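Local structure of transcriptional regulators (LACI-FAMILY TRANSCRIPTIONAL REGULATORY PROTEIN) (Corynebacterium glutamicum, 3GYB) at residues G86-Q91 against G131-E136. The protein probably acts as a LacI-type transcription factor that binds regulatory DNA, here with a magnesium ion bound to its periplasmic-binding-protein-like part. Sequence-based numbering, arbitrary orientation.
Sequences GTRITQ and GLRRFE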
ATOM      1  N   GLY A  86     -12.987  11.555  -0.751  1.00 25.10           N
ATOM      2  CA  GLY A  86     -13.099  10.117  -0.582  1.00 28.16           C
ATOM      3  C   GLY A  86     -14.225   9.702   0.338  1.00 31.17           C
ATOM      4  O   GLY A  86     -14.685   8.561   0.288  1.00 33.73           O
ATOM      5  N   THR A  87     -14.661  10.625   1.187  1.00 31.95           N
ATOM      6  CA  THR A  87     -15.746  10.349   2.119  1.00 33.50           C
ATOM      7  C   THR A  87     -16.510  11.633   2.416  1.00 33.97           C
ATOM      8  O   THR A  87     -16.281  12.663   1.781  1.00 33.80           O
ATOM      9  CB  THR A  87     -15.211   9.755   3.446  1.00 34.83           C
ATOM     10  OG1 THR A  87     -16.313   9.416   4.302  1.00 34.66           O
ATOM     11  CG2 THR A  87     -14.309  10.755   4.156  1.00 34.37           C
ATOM     12  N   ARG A  88     -17.419  11.563   3.382  1.00 34.65           N
ATOM     13  CA  ARG A  88     -18.234  12.708   3.770  1.00 36.04           C
ATOM     14  C   ARG A  88     -19.220  12.272   4.844  1.00 37.71           C
ATOM     15  O   ARG A  88     -19.414  11.076   5.073  1.00 37.45           O
ATOM     16  CB  ARG A  88     -19.013  13.239   2.562  1.00 35.63           C
ATOM     17  CG  ARG A  88     -19.783  12.157   1.824  1.00 33.84           C
ATOM     18  CD  ARG A  88     -20.680  12.711   0.731  1.00 32.14           C
ATOM     19  NE  ARG A  88     -20.009  13.703  -0.104  1.00 30.14           N
ATOM     20  CZ  ARG A  88     -20.241  13.859  -1.405  1.00 28.99           C
ATOM     21  NH1 ARG A  88     -21.118  13.077  -2.019  1.00 28.68           N
ATOM     22  NH2 ARG A  88     -19.613  14.807  -2.086  1.00 29.25           N
ATOM     23  N   ILE A  89     -19.838  13.245   5.504  1.00 39.20           N
ATOM     24  CA  ILE A  89     -20.822  12.945   6.532  1.00 41.26           C
ATOM     25  C   ILE A  89     -22.116  12.664   5.776  1.00 42.08           C
ATOM     26  O   ILE A  89     -22.584  13.501   5.004  1.00 41.96           O
ATOM     27  CB  ILE A  89     -21.037  14.146   7.475  1.00 42.40           C
ATOM     28  CG1 ILE A  89     -19.687  14.753   7.867  1.00 43.63           C
ATOM     29  CG2 ILE A  89     -21.786  13.696   8.720  1.00 43.33           C
ATOM     30  CD1 ILE A  89     -18.744  13.786   8.559  1.00 44.53           C
ATOM     31  N   THR A  90     -22.683  11.483   5.990  1.00 42.81           N
ATOM     32  CA  THR A  90     -23.910  11.094   5.303  1.00 43.89           C
ATOM     33  C   THR A  90     -25.016  12.142   5.403  1.00 44.79           C
ATOM     34  O   THR A  90     -25.775  12.342   4.455  1.00 44.09           O
ATOM     35  CB  THR A  90     -24.453   9.754   5.847  1.00 44.50           C
ATOM     36  OG1 THR A  90     -23.448   8.740   5.715  1.00 43.85           O
ATOM     37  CG2 THR A  90     -25.691   9.328   5.069  1.00 44.32           C
ATOM     38  N   GLN A  91     -25.099  12.814   6.547  1.00 45.97           N
ATOM     39  CA  GLN A  91     -26.129  13.825   6.766  1.00 47.23           C
ATOM     40  C   GLN A  91     -25.811  15.195   6.165  1.00 46.38           C
ATOM     41  O   GLN A  91     -26.576  15.721   5.356  1.00 47.18           O
ATOM     42  CB  GLN A  91     -26.395  13.981   8.268  1.00 48.88           C
ATOM     43  CG  GLN A  91     -25.166  14.369   9.086  1.00 51.00           C
ATOM     44  CD  GLN A  91     -25.466  14.537  10.564  1.00 52.58           C
ATOM     45  OE1 GLN A  91     -24.575  14.838  11.360  1.00 53.54           O
ATOM     46  NE2 GLN A  91     -26.727  14.344  10.941  1.00 53.17           N
ATOM     47  N   GLY A 131     -18.049   3.010   5.100  1.00 17.74           N
ATOM     48  CA  GLY A 131     -18.370   1.640   5.451  1.00 17.00           C
ATOM     49  C   GLY A 131     -19.834   1.476   5.816  1.00 18.12           C
ATOM     50  O   GLY A 131     -20.492   0.528   5.375  1.00 16.14           O
ATOM     51  N   LEU A 132     -20.349   2.397   6.623  1.00 17.16           N
ATOM     52  CA  LEU A 132     -21.746   2.339   7.041  1.00 19.49           C
ATOM     53  C   LEU A 132     -22.669   2.452   5.838  1.00 17.92           C
ATOM     54  O   LEU A 132     -23.648   1.714   5.729  1.00 17.95           O
ATOM     55  CB  LEU A 132     -22.051   3.456   8.044  1.00 22.46           C
ATOM     56  CG  LEU A 132     -21.946   3.078   9.527  1.00 28.19           C
ATOM     57  CD1 LEU A 132     -20.527   2.668   9.871  1.00 30.33           C
ATOM     58  CD2 LEU A 132     -22.384   4.260  10.381  1.00 30.72           C
ATOM     59  N   ARG A 133     -22.352   3.372   4.934  1.00 17.05           N
ATOM     60  CA  ARG A 133     -23.154   3.563   3.736  1.00 16.67           C
ATOM     61  C   ARG A 133     -23.168   2.299   2.878  1.00 15.76           C
ATOM     62  O   ARG A 133     -24.215   1.895   2.369  1.00 16.74           O
ATOM     63  CB  ARG A 133     -22.619   4.745   2.919  1.00 17.65           C
ATOM     64  CG  ARG A 133     -22.865   6.109   3.565  1.00 20.60           C
ATOM     65  CD  ARG A 133     -22.553   7.241   2.589  1.00 22.12           C
ATOM     66  NE  ARG A 133     -21.119   7.441   2.385  1.00 24.74           N
ATOM     67  CZ  ARG A 133     -20.332   8.121   3.213  1.00 26.90           C
ATOM     68  NH1 ARG A 133     -20.836   8.672   4.311  1.00 27.03           N
ATOM     69  NH2 ARG A 133     -19.041   8.263   2.937  1.00 26.59           N
ATOM     70  N   ARG A 134     -22.008   1.670   2.719  1.00 15.16           N
ATOM     71  CA  ARG A 134     -21.923   0.457   1.918  1.00 13.57           C
ATOM     72  C   ARG A 134     -22.684  -0.691   2.569  1.00 13.75           C
ATOM     73  O   ARG A 134     -23.266  -1.524   1.878  1.00 14.88           O
ATOM     74  CB  ARG A 134     -20.453   0.091   1.683  1.00 12.69           C
ATOM     75  CG  ARG A 134     -19.755   1.127   0.812  1.00 11.13           C
ATOM     76  CD  ARG A 134     -18.255   0.916   0.697  1.00 13.18           C
ATOM     77  NE  ARG A 134     -17.624   2.121   0.160  1.00 14.37           N
ATOM     78  CZ  ARG A 134     -16.310   2.307   0.056  1.00 15.50           C
ATOM     79  NH1 ARG A 134     -15.463   1.361   0.446  1.00 16.25           N
ATOM     80  NH2 ARG A 134     -15.843   3.454  -0.423  1.00 15.03           N
ATOM     81  N   PHE A 135     -22.688  -0.724   3.899  1.00 13.42           N
ATOM     82  CA  PHE A 135     -23.407  -1.760   4.631  1.00 14.20           C
ATOM     83  C   PHE A 135     -24.907  -1.543   4.467  1.00 16.06           C
ATOM     84  O   PHE A 135     -25.655  -2.485   4.217  1.00 14.53           O
ATOM     85  CB  PHE A 135     -23.046  -1.718   6.121  1.00 13.22           C
ATOM     86  CG  PHE A 135     -24.070  -2.374   7.009  1.00 15.76           C
ATOM     87  CD1 PHE A 135     -24.205  -3.759   7.039  1.00 15.84           C
ATOM     88  CD2 PHE A 135     -24.931  -1.598   7.778  1.00 15.89           C
ATOM     89  CE1 PHE A 135     -25.188  -4.366   7.824  1.00 18.21           C
ATOM     90  CE2 PHE A 135     -25.919  -2.193   8.565  1.00 17.18           C
ATOM     91  CZ  PHE A 135     -26.046  -3.580   8.586  1.00 18.03           C
ATOM     92  N   GLU A 136     -25.342  -0.297   4.612  1.00 16.13           N
ATOM     93  CA  GLU A 136     -26.759   0.020   4.479  1.00 16.70           C
ATOM     94  C   GLU A 136     -27.274  -0.300   3.079  1.00 16.59           C
ATOM     95  O   GLU A 136     -28.368  -0.846   2.919  1.00 15.71           O
ATOM     96  CB  GLU A 136     -26.997   1.494   4.816  1.00 19.06           C
ATOM     97  CG  GLU A 136     -26.650   1.845   6.252  1.00 25.26           C
ATOM     98  CD  GLU A 136     -26.983   3.283   6.599  1.00 28.72           C
ATOM     99  OE1 GLU A 136     -26.519   4.197   5.880  1.00 31.98           O
ATOM    100  OE2 GLU A 136     -27.704   3.500   7.594  1.00 34.21           O
TER
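Arg133 lays its guanidinium against the loop 86-91, with CG of Arg88 over one face toward its rim, 4.1 Å from NH2 of Arg133, and the two threonine hydroxyls at its edge. Three hydrogen bonds hold the flat group. NH1 of Arg133 gives two of them, one to OG1 of Thr90 at 3.0 Å and one to the carbonyl O of Arg88 at 2.9 Å. NH2 of Arg133 gives the third, longer one, 3.3 Å to OG1 of Thr87. Both hydroxyls sit within a few degrees of the guanidinium plane and take fairly straight bonds, 154° at Thr90 and similar at Thr87. The carbonyl lies 28° out of that plane and its bond is more bent. The long arginine reaches across from helix 129-144 and bends near its end (chi3 -74°), turning the planar head so that both NH1 and NH2 face the loop. On the way its aliphatic part runs alongside Thr90, the two side chains pointing opposite ways, with OG1 of Thr90 3.4 Å from CG of Arg133. Asp102, at the start of helix 102-115, adds a further hold: it makes a salt bridge to NE of Arg133 and another to NE of the next residue, Arg134. The Arg88 head turns to other partners, bonding to the carbonyl of His257 and to the hydroxyls of Ser97 and Thr258, so of its side chain CG is what meets Arg133, while its backbone carbonyl takes one of the bonds. The contact thus ties the loop between strands 82-85 and 97-100 to the helix that follows strand 121-124, across the two lobes of the periplasmic-binding-protein-like fold. With NH1 bonded twice, NH2 bonded to the loop and NE paired with a carboxylate, the guanidinium has little freedom to rotate, and the nearby Asp102 would be expected to favour its positive charge.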